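Local coordinates for Mgp-operon protein 3 (Mycoplasma pneumoniae, PDB 6RJ1) that probably acts as a surface adhesin of this human pathogen, with a likely role in recognising sugars, at residues W479-G482 and E483-S487; Q361-Q365 and M366-V370; V802-R806 and G807-R811. All coordinates share one frame; numbering follows the deposited sequence.

Interaction 1 of 3, residues W479-G482 and E483-S487; sequences WVVG and EDQES
Gln485 reaches back over the turn and sets its OE1 on the amide of Gly482, the last residue of strand 477-482. The N-H of Gly482 points almost straight at this oxygen, 3.3 Å from Gly482 N to Gln485 OE1 with 176° at the hydrogen, although the donor stands above the plane of the side-chain carbonyl. The first torsion puts CG of Gln485 beside its own backbone N (chi1 -74°), and the chain then runs extended (chi2 -170°), carrying the amide back along the strand until OE1 is also 4.0 Å from Val481 CA. On the way Gln485 CB passes 3.5 Å from Gly482 O. That same carbonyl takes a weak bond from Gln485 N, closing a beta turn in which Glu483 and Asp484 have type I backbone angles. With no side chain on Gly482, the carboxylate of Asp484 folds back too, OD1 lying 3.8 Å from Gly482 CA. Glu483 turns outward: its extended chain leads the carboxylate to Lys52, as a salt bridge, and to Tyr460 OH. The turn links two neighbouring antiparallel strands, 477-482 and 487-492, of a mixed sheet. Val481 pairs through its backbone with Ile465 on one flank. A glutamine oxygen thus supplies the acceptor for the N-H at the strand's end, and this straight, off-plane bond adds to a weak backbone closure.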
ATOM      1  N   TRP A 479     -13.448  -1.821   6.551  1.00 60.95           N
ATOM      2  CA  TRP A 479     -14.708  -1.745   7.281  1.00 61.11           C
ATOM      3  C   TRP A 479     -15.449  -0.440   7.107  1.00 64.92           C
ATOM      4  O   TRP A 479     -14.830   0.607   6.987  1.00 64.26           O
ATOM      5  CB  TRP A 479     -14.469  -1.977   8.776  1.00 59.68           C
ATOM      6  CG  TRP A 479     -14.359  -3.418   9.141  1.00 60.71           C
ATOM      7  CD1 TRP A 479     -15.375  -4.250   9.505  1.00 63.69           C
ATOM      8  CD2 TRP A 479     -13.161  -4.204   9.173  1.00 60.68           C
ATOM      9  NE1 TRP A 479     -14.886  -5.513   9.757  1.00 63.38           N
ATOM     10  CE2 TRP A 479     -13.524  -5.507   9.585  1.00 64.73           C
ATOM     11  CE3 TRP A 479     -11.810  -3.934   8.897  1.00 62.08           C
ATOM     12  CZ2 TRP A 479     -12.588  -6.535   9.723  1.00 63.99           C
ATOM     13  CZ3 TRP A 479     -10.884  -4.955   9.038  1.00 63.72           C
ATOM     14  CH2 TRP A 479     -11.273  -6.236   9.445  1.00 64.41           C
ATOM     15  N   VAL A 480     -16.777  -0.522   7.092  1.00 61.50           N
ATOM     16  CA  VAL A 480     -17.740   0.574   7.123  1.00 62.09           C
ATOM     17  C   VAL A 480     -18.785   0.048   8.130  1.00 70.42           C
ATOM     18  O   VAL A 480     -19.583  -0.846   7.805  1.00 69.74           O
ATOM     19  CB  VAL A 480     -18.370   0.988   5.763  1.00 64.63           C
ATOM     20  CG1 VAL A 480     -19.435   2.067   5.973  1.00 64.36           C
ATOM     21  CG2 VAL A 480     -17.317   1.473   4.779  1.00 63.69           C
ATOM     22  N   VAL A 481     -18.688   0.514   9.377  1.00 69.83           N
ATOM     23  CA  VAL A 481     -19.559   0.053  10.460  1.00 70.80           C
ATOM     24  C   VAL A 481     -20.374   1.191  11.047  1.00 77.99           C
ATOM     25  O   VAL A 481     -19.946   2.343  11.016  1.00 77.56           O
ATOM     26  CB  VAL A 481     -18.784  -0.734  11.565  1.00 74.38           C
ATOM     27  CG1 VAL A 481     -18.263  -2.062  11.042  1.00 74.11           C
ATOM     28  CG2 VAL A 481     -17.642   0.090  12.154  1.00 74.19           C
ATOM     29  N   GLY A 482     -21.541   0.852  11.578  1.00 77.24           N
ATOM     30  CA  GLY A 482     -22.404   1.812  12.250  1.00 78.04           C
ATOM     31  C   GLY A 482     -21.992   1.916  13.703  1.00 84.98           C
ATOM     32  O   GLY A 482     -21.577   0.920  14.310  1.00 85.11           O
ATOM     33  N   GLU A 483     -22.079   3.126  14.263  1.00 83.32           N
ATOM     34  CA  GLU A 483     -21.757   3.396  15.665  1.00 84.00           C
ATOM     35  C   GLU A 483     -22.722   2.592  16.563  1.00 90.54           C
ATOM     36  O   GLU A 483     -22.302   1.991  17.550  1.00 90.68           O
ATOM     37  CB  GLU A 483     -21.899   4.901  15.925  1.00 85.37           C
ATOM     38  CG  GLU A 483     -21.172   5.399  17.158  1.00 96.84           C
ATOM     39  CD  GLU A 483     -21.345   6.875  17.462  1.00116.74           C
ATOM     40  OE1 GLU A 483     -20.900   7.302  18.552  1.00109.46           O
ATOM     41  OE2 GLU A 483     -21.927   7.605  16.624  1.00109.11           O
ATOM     42  N   ASP A 484     -24.000   2.549  16.161  1.00 88.05           N
ATOM     43  CA  ASP A 484     -25.107   1.856  16.810  1.00 88.49           C
ATOM     44  C   ASP A 484     -24.981   0.321  16.791  1.00 92.31           C
ATOM     45  O   ASP A 484     -25.572  -0.332  17.656  1.00 92.81           O
ATOM     46  CB  ASP A 484     -26.427   2.275  16.135  1.00 91.19           C
ATOM     47  CG  ASP A 484     -26.424   2.087  14.620  1.00109.73           C
ATOM     48  OD1 ASP A 484     -25.649   2.797  13.931  1.00110.66           O
ATOM     49  OD2 ASP A 484     -27.193   1.229  14.125  1.00119.41           O
ATOM     50  N   GLN A 485     -24.269  -0.251  15.781  1.00 87.03           N
ATOM     51  CA  GLN A 485     -24.083  -1.703  15.593  1.00 85.56           C
ATOM     52  C   GLN A 485     -23.215  -2.353  16.680  1.00 86.63           C
ATOM     53  O   GLN A 485     -22.397  -1.677  17.298  1.00 86.39           O
ATOM     54  CB  GLN A 485     -23.473  -1.999  14.210  1.00 86.90           C
ATOM     55  CG  GLN A 485     -24.432  -1.848  13.025  1.00105.82           C
ATOM     56  CD  GLN A 485     -23.863  -2.380  11.716  1.00123.65           C
ATOM     57  OE1 GLN A 485     -22.673  -2.221  11.392  1.00116.75           O
ATOM     58  NE2 GLN A 485     -24.717  -3.015  10.918  1.00114.49           N
ATOM     59  N   GLU A 486     -23.393  -3.667  16.902  1.00 81.30           N
ATOM     60  CA  GLU A 486     -22.620  -4.460  17.868  1.00 80.38           C
ATOM     61  C   GLU A 486     -21.349  -4.984  17.196  1.00 82.20           C
ATOM     62  O   GLU A 486     -20.329  -5.185  17.858  1.00 82.49           O
ATOM     63  CB  GLU A 486     -23.449  -5.652  18.378  1.00 81.94           C
ATOM     64  CG  GLU A 486     -24.463  -5.308  19.458  1.00 95.79           C
ATOM     65  CD  GLU A 486     -23.967  -5.422  20.886  1.00121.64           C
ATOM     66  OE1 GLU A 486     -23.167  -4.558  21.315  1.00129.89           O
ATOM     67  OE2 GLU A 486     -24.397  -6.365  21.587  1.00114.64           O
ATOM     68  N   SER A 487     -21.440  -5.238  15.882  1.00 76.30           N
ATOM     69  CA  SER A 487     -20.370  -5.751  15.033  1.00 75.15           C
ATOM     70  C   SER A 487     -20.636  -5.367  13.569  1.00 76.40           C
ATOM     71  O   SER A 487     -21.715  -4.867  13.243  1.00 76.27           O
ATOM     72  CB  SER A 487     -20.237  -7.269  15.191  1.00 78.83           C
ATOM     73  OG  SER A 487     -20.594  -8.013  14.035  1.00 89.35           O
TER

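Interaction 2 of 3, residues Q361-Q365 and M366-V370; sequences QALHQ and MGVIV
Leu363 lays its CB against two residues beyond the helix, 3.9 Å from Val368 CB and 3.9 Å from Val370 CG2. These meetings belong to a Schellman motif that closes helix 360-365, and the apolar pairing of Leu363 with Val368 is the usual companion of such a cap. Gly367 makes the reversal with positive phi (95°). Gly367 N bonds back to His364 O at 3.3 Å, inside the wider bond from Val368 N to Leu363 O at 3.1 Å. Leu363 O is gripped twice, since Met366 N also donates to it, coming from the opposite face of the carbonyl plane. Met366 CG sits beside its own backbone N (chi1 -72°), and with chi2 extended (169°) SD passes over the last turn by Ala362 O, only loosely approaching Leu363 CD2. The cap and the chain after it are tied to helix 446-454, with Gly367 O taking a bond from His452 ND1 and Ile369 N giving one to Gln449 OE1. Val370 turns its CG2 back onto His364, 3.7 Å from the backbone N. Beside it a water lies in the plane of the imidazole, 2.7 Å from His364 ND1, and accepts from Val370 N at 2.8 Å.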
ATOM      1  N   GLN A 361      12.047  -8.825  14.149  1.00 66.89           N
ATOM      2  CA  GLN A 361      11.791  -7.546  14.827  1.00 65.94           C
ATOM      3  C   GLN A 361      11.240  -6.485  13.892  1.00 69.60           C
ATOM      4  O   GLN A 361      10.511  -5.596  14.340  1.00 69.10           O
ATOM      5  CB  GLN A 361      13.025  -7.042  15.586  1.00 66.60           C
ATOM      6  CG  GLN A 361      13.574  -8.040  16.606  1.00 67.25           C
ATOM      7  CD  GLN A 361      14.652  -8.951  16.043  1.00 77.77           C
ATOM      8  OE1 GLN A 361      14.752  -9.197  14.833  1.00 70.48           O
ATOM      9  NE2 GLN A 361      15.488  -9.474  16.922  1.00 70.57           N
ATOM     10  N   ALA A 362      11.572  -6.588  12.592  1.00 66.12           N
ATOM     11  CA  ALA A 362      11.077  -5.679  11.562  1.00 65.75           C
ATOM     12  C   ALA A 362       9.599  -5.965  11.323  1.00 68.48           C
ATOM     13  O   ALA A 362       8.806  -5.026  11.274  1.00 67.82           O
ATOM     14  CB  ALA A 362      11.875  -5.841  10.276  1.00 66.54           C
ATOM     15  N   LEU A 363       9.229  -7.267  11.256  1.00 64.01           N
ATOM     16  CA  LEU A 363       7.851  -7.726  11.061  1.00 63.33           C
ATOM     17  C   LEU A 363       6.956  -7.356  12.233  1.00 68.51           C
ATOM     18  O   LEU A 363       5.887  -6.800  12.014  1.00 69.12           O
ATOM     19  CB  LEU A 363       7.788  -9.237  10.795  1.00 62.92           C
ATOM     20  CG  LEU A 363       8.433  -9.743   9.508  1.00 66.50           C
ATOM     21  CD1 LEU A 363       8.793 -11.212   9.631  1.00 66.05           C
ATOM     22  CD2 LEU A 363       7.538  -9.483   8.288  1.00 68.20           C
ATOM     23  N   HIS A 364       7.399  -7.631  13.473  1.00 65.89           N
ATOM     24  CA  HIS A 364       6.661  -7.288  14.696  1.00 65.57           C
ATOM     25  C   HIS A 364       6.262  -5.792  14.694  1.00 68.17           C
ATOM     26  O   HIS A 364       5.136  -5.452  15.059  1.00 67.16           O
ATOM     27  CB  HIS A 364       7.508  -7.623  15.943  1.00 66.51           C
ATOM     28  CG  HIS A 364       6.973  -7.010  17.199  1.00 70.09           C
ATOM     29  ND1 HIS A 364       5.879  -7.548  17.854  1.00 71.98           N
ATOM     30  CD2 HIS A 364       7.355  -5.881  17.840  1.00 71.97           C
ATOM     31  CE1 HIS A 364       5.638  -6.742  18.873  1.00 71.54           C
ATOM     32  NE2 HIS A 364       6.502  -5.726  18.907  1.00 71.95           N
ATOM     33  N   GLN A 365       7.206  -4.923  14.268  1.00 64.57           N
ATOM     34  CA  GLN A 365       7.082  -3.473  14.157  1.00 63.82           C
ATOM     35  C   GLN A 365       6.098  -3.049  13.056  1.00 68.75           C
ATOM     36  O   GLN A 365       5.541  -1.954  13.137  1.00 69.22           O
ATOM     37  CB  GLN A 365       8.464  -2.864  13.903  1.00 64.59           C
ATOM     38  CG  GLN A 365       8.670  -1.497  14.552  1.00 72.79           C
ATOM     39  CD  GLN A 365       8.744  -1.528  16.069  1.00 81.89           C
ATOM     40  OE1 GLN A 365       9.547  -2.247  16.685  1.00 77.01           O
ATOM     41  NE2 GLN A 365       7.914  -0.726  16.703  1.00 71.83           N
ATOM     42  N   MET A 366       5.893  -3.908  12.035  1.00 64.75           N
ATOM     43  CA  MET A 366       4.975  -3.689  10.907  1.00 64.42           C
ATOM     44  C   MET A 366       3.523  -4.111  11.245  1.00 67.13           C
ATOM     45  O   MET A 366       2.611  -3.923  10.423  1.00 66.07           O
ATOM     46  CB  MET A 366       5.431  -4.498   9.692  1.00 66.77           C
ATOM     47  CG  MET A 366       6.647  -3.965   9.036  1.00 70.90           C
ATOM     48  SD  MET A 366       7.246  -5.158   7.843  1.00 75.61           S
ATOM     49  CE  MET A 366       6.082  -4.893   6.530  1.00 72.41           C
ATOM     50  N   GLY A 367       3.343  -4.712  12.418  1.00 62.02           N
ATOM     51  CA  GLY A 367       2.045  -5.180  12.871  1.00 61.72           C
ATOM     52  C   GLY A 367       1.808  -6.638  12.549  1.00 64.98           C
ATOM     53  O   GLY A 367       0.663  -7.097  12.558  1.00 65.11           O
ATOM     54  N   VAL A 368       2.887  -7.372  12.246  1.00 59.82           N
ATOM     55  CA  VAL A 368       2.816  -8.799  11.953  1.00 59.35           C
ATOM     56  C   VAL A 368       2.954  -9.502  13.306  1.00 65.24           C
ATOM     57  O   VAL A 368       3.795  -9.100  14.120  1.00 66.43           O
ATOM     58  CB  VAL A 368       3.895  -9.218  10.908  1.00 62.34           C
ATOM     59  CG1 VAL A 368       4.071 -10.729  10.840  1.00 61.96           C
ATOM     60  CG2 VAL A 368       3.568  -8.661   9.525  1.00 61.84           C
ATOM     61  N   ILE A 369       2.084 -10.487  13.583  1.00 61.95           N
ATOM     62  CA  ILE A 369       2.126 -11.251  14.837  1.00 61.87           C
ATOM     63  C   ILE A 369       3.358 -12.167  14.819  1.00 68.03           C
ATOM     64  O   ILE A 369       3.399 -13.139  14.058  1.00 67.59           O
ATOM     65  CB  ILE A 369       0.805 -12.037  15.128  1.00 64.22           C
ATOM     66  CG1 ILE A 369      -0.436 -11.106  15.152  1.00 63.26           C
ATOM     67  CG2 ILE A 369       0.924 -12.881  16.422  1.00 64.78           C
ATOM     68  CD1 ILE A 369      -1.773 -11.829  14.938  1.00 64.54           C
ATOM     69  N   VAL A 370       4.373 -11.815  15.618  1.00 66.33           N
ATOM     70  CA  VAL A 370       5.596 -12.601  15.763  1.00 67.44           C
ATOM     71  C   VAL A 370       5.609 -13.158  17.196  1.00 75.62           C
ATOM     72  O   VAL A 370       6.021 -12.453  18.125  1.00 75.80           O
ATOM     73  CB  VAL A 370       6.897 -11.834  15.382  1.00 71.04           C
ATOM     74  CG1 VAL A 370       8.125 -12.732  15.502  1.00 70.23           C
ATOM     75  CG2 VAL A 370       6.805 -11.254  13.972  1.00 71.07           C
TER
HETATM   76  O   HOH W   1       4.618  -9.925  17.646  1.00 67.35           O

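Interaction 3 of 3, residues V802-R806 and G807-R811; sequences VLLVR and GGVVR
Strands 799-805 and 808-815 form an antiparallel hairpin closed by a type II turn from Val805 to Gly808, the local strand axes 4.8 Å apart and inclined at 150°. Leu803 and Val810 are a hydrogen-bonded pair, with Val810 N to Leu803 O at 2.9 Å and nearly linear. Val805 N bonds to Gly808 O at 3.0 Å, while the return bond from Gly808 N to Val805 O is weak. Gly807 takes the turn's left-handed corner (phi 96°), a setting that suits a residue without CB.

Leu803, Val805 and Val810 share one face. Val810 CG1 is the meeting point, 3.7 Å from Leu803 CG and 3.7 Å from Val805 CG2. Leu803 carries CG between its own backbone N and carbonyl carbon (chi1 71°), which brings it to that methyl, and CD2 meets Val810 CG2 across an oblique approach. Tyr836 and Phe834 of strand 834-838 adjoin this face. Val802, Leu804, Val809 and Arg811 occupy the other. Here Leu804 CD1 touches Val809 CG2 at 3.8 Å, and Val802 CG1 rests 3.9 Å from Arg811 CG, on the aliphatic part of the arginine. Trp863, Tyr865 and Phe867 of strand 862-868 pack over Val802 and Leu804, so one antiparallel sheet lies on the next, consistent with successive blades of a propeller.

Arg806 leads its charge away from the hairpin, to a salt bridge with Asp769 and the carbonyls of Leu776 and Asn773. Arg811 bonds Ser800 OG on the partner strand and reaches beyond it to Ala914 O and a salt bridge with Glu899. The contact itself is thus backbone bonding and branched aliphatic packing, with Arg806 bound at all three guanidinium nitrogens by other parts of the chain.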
ATOM      1  N   VAL A 802      -2.851  15.772   1.863  1.00 64.48           N
ATOM      2  CA  VAL A 802      -1.445  15.575   1.534  1.00 63.24           C
ATOM      3  C   VAL A 802      -0.956  14.269   2.126  1.00 63.80           C
ATOM      4  O   VAL A 802      -1.545  13.761   3.082  1.00 63.07           O
ATOM      5  CB  VAL A 802      -0.494  16.774   1.847  1.00 67.19           C
ATOM      6  CG1 VAL A 802      -0.933  18.064   1.149  1.00 66.78           C
ATOM      7  CG2 VAL A 802      -0.315  16.981   3.342  1.00 66.96           C
ATOM      8  N   LEU A 803       0.104  13.722   1.542  1.00 59.33           N
ATOM      9  CA  LEU A 803       0.753  12.497   2.008  1.00 59.00           C
ATOM     10  C   LEU A 803       2.218  12.488   1.593  1.00 63.11           C
ATOM     11  O   LEU A 803       2.605  13.131   0.605  1.00 62.62           O
ATOM     12  CB  LEU A 803       0.026  11.212   1.547  1.00 58.72           C
ATOM     13  CG  LEU A 803       0.113  10.851   0.072  1.00 62.23           C
ATOM     14  CD1 LEU A 803       0.417   9.387  -0.108  1.00 61.87           C
ATOM     15  CD2 LEU A 803      -1.133  11.272  -0.670  1.00 63.55           C
ATOM     16  N   LEU A 804       3.027  11.770   2.364  1.00 59.33           N
ATOM     17  CA  LEU A 804       4.451  11.644   2.110  1.00 58.50           C
ATOM     18  C   LEU A 804       4.726  10.319   1.428  1.00 63.37           C
ATOM     19  O   LEU A 804       4.162   9.281   1.810  1.00 64.29           O
ATOM     20  CB  LEU A 804       5.216  11.757   3.442  1.00 58.31           C
ATOM     21  CG  LEU A 804       5.906  13.101   3.774  1.00 62.34           C
ATOM     22  CD1 LEU A 804       5.034  14.317   3.461  1.00 61.76           C
ATOM     23  CD2 LEU A 804       6.315  13.143   5.218  1.00 64.00           C
ATOM     24  N   VAL A 805       5.540  10.372   0.373  1.00 58.72           N
ATOM     25  CA  VAL A 805       6.002   9.219  -0.411  1.00 57.35           C
ATOM     26  C   VAL A 805       7.530   9.261  -0.480  1.00 61.22           C
ATOM     27  O   VAL A 805       8.134  10.253  -0.058  1.00 60.68           O
ATOM     28  CB  VAL A 805       5.350   9.097  -1.819  1.00 60.24           C
ATOM     29  CG1 VAL A 805       3.865   8.763  -1.717  1.00 60.27           C
ATOM     30  CG2 VAL A 805       5.589  10.341  -2.673  1.00 59.47           C
ATOM     31  N   ARG A 806       8.161   8.205  -1.014  1.00 57.26           N
ATOM     32  CA  ARG A 806       9.611   8.182  -1.148  1.00 56.29           C
ATOM     33  C   ARG A 806      10.046   9.240  -2.152  1.00 62.11           C
ATOM     34  O   ARG A 806       9.607   9.219  -3.311  1.00 61.55           O
ATOM     35  CB  ARG A 806      10.113   6.799  -1.563  1.00 53.33           C
ATOM     36  CG  ARG A 806       9.763   5.702  -0.578  1.00 58.89           C
ATOM     37  CD  ARG A 806      10.479   4.418  -0.917  1.00 64.78           C
ATOM     38  NE  ARG A 806      11.902   4.474  -0.583  1.00 59.18           N
ATOM     39  CZ  ARG A 806      12.767   3.500  -0.823  1.00 68.77           C
ATOM     40  NH1 ARG A 806      12.376   2.392  -1.434  1.00 61.34           N
ATOM     41  NH2 ARG A 806      14.034   3.630  -0.463  1.00 59.91           N
ATOM     42  N   GLY A 807      10.837  10.198  -1.667  1.00 60.48           N
ATOM     43  CA  GLY A 807      11.378  11.279  -2.478  1.00 60.88           C
ATOM     44  C   GLY A 807      10.641  12.597  -2.500  1.00 67.13           C
ATOM     45  O   GLY A 807      11.208  13.592  -2.956  1.00 69.44           O
ATOM     46  N   GLY A 808       9.399  12.623  -2.038  1.00 63.39           N
ATOM     47  CA  GLY A 808       8.630  13.859  -2.039  1.00 63.65           C
ATOM     48  C   GLY A 808       7.250  13.822  -1.417  1.00 68.88           C
ATOM     49  O   GLY A 808       6.829  12.812  -0.851  1.00 68.01           O
ATOM     50  N   VAL A 809       6.549  14.960  -1.515  1.00 66.53           N
ATOM     51  CA  VAL A 809       5.198  15.141  -1.002  1.00 66.59           C
ATOM     52  C   VAL A 809       4.181  15.133  -2.149  1.00 69.34           C
ATOM     53  O   VAL A 809       4.429  15.715  -3.211  1.00 68.74           O
ATOM     54  CB  VAL A 809       5.085  16.400  -0.088  1.00 71.19           C
ATOM     55  CG1 VAL A 809       5.367  17.698  -0.847  1.00 71.24           C
ATOM     56  CG2 VAL A 809       3.735  16.470   0.630  1.00 71.20           C
ATOM     57  N   VAL A 810       3.041  14.468  -1.927  1.00 65.35           N
ATOM     58  CA  VAL A 810       1.962  14.434  -2.910  1.00 64.54           C
ATOM     59  C   VAL A 810       0.732  15.135  -2.335  1.00 67.45           C
ATOM     60  O   VAL A 810       0.322  14.876  -1.199  1.00 66.35           O
ATOM     61  CB  VAL A 810       1.662  13.049  -3.558  1.00 67.82           C
ATOM     62  CG1 VAL A 810       2.267  11.904  -2.770  1.00 68.02           C
ATOM     63  CG2 VAL A 810       0.174  12.820  -3.818  1.00 67.20           C
ATOM     64  N   ARG A 811       0.200  16.076  -3.119  1.00 63.40           N
ATOM     65  CA  ARG A 811      -0.981  16.849  -2.786  1.00 62.39           C
ATOM     66  C   ARG A 811      -2.138  16.402  -3.671  1.00 67.17           C
ATOM     67  O   ARG A 811      -1.981  16.254  -4.893  1.00 66.98           O
ATOM     68  CB  ARG A 811      -0.719  18.351  -2.966  1.00 58.23           C
ATOM     69  CG  ARG A 811      -1.846  19.212  -2.425  1.00 63.07           C
ATOM     70  CD  ARG A 811      -1.589  20.674  -2.637  1.00 73.58           C
ATOM     71  NE  ARG A 811      -2.806  21.446  -2.433  1.00 78.87           N
ATOM     72  CZ  ARG A 811      -2.888  22.763  -2.570  1.00 92.16           C
ATOM     73  NH1 ARG A 811      -1.819  23.470  -2.917  1.00 76.48           N
ATOM     74  NH2 ARG A 811      -4.035  23.386  -2.352  1.00 83.03           N
TER

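How the interactions relate
The three contacts share no element and do not touch. The nearest atoms of interaction 2 are about 12 Å from each of the others, while interactions 1 and 3 stay about 19 Å apart. Interactions 1 and 3 both turn a chain between adjacent antiparallel strands, in separate sheets. Interaction 3 is wholly buried and relies on aliphatic faces, whereas interaction 1, its centre about 25 Å from that of the chain, is partly exposed and relies on a polar side chain. Interaction 2, also buried, ends a helix with backbone bonds, a small apolar cluster and one water. A positive-phi glycine makes the turn in interactions 2 and 3; in interaction 1 glycine ends the strand and leaves room for the turn's side chains.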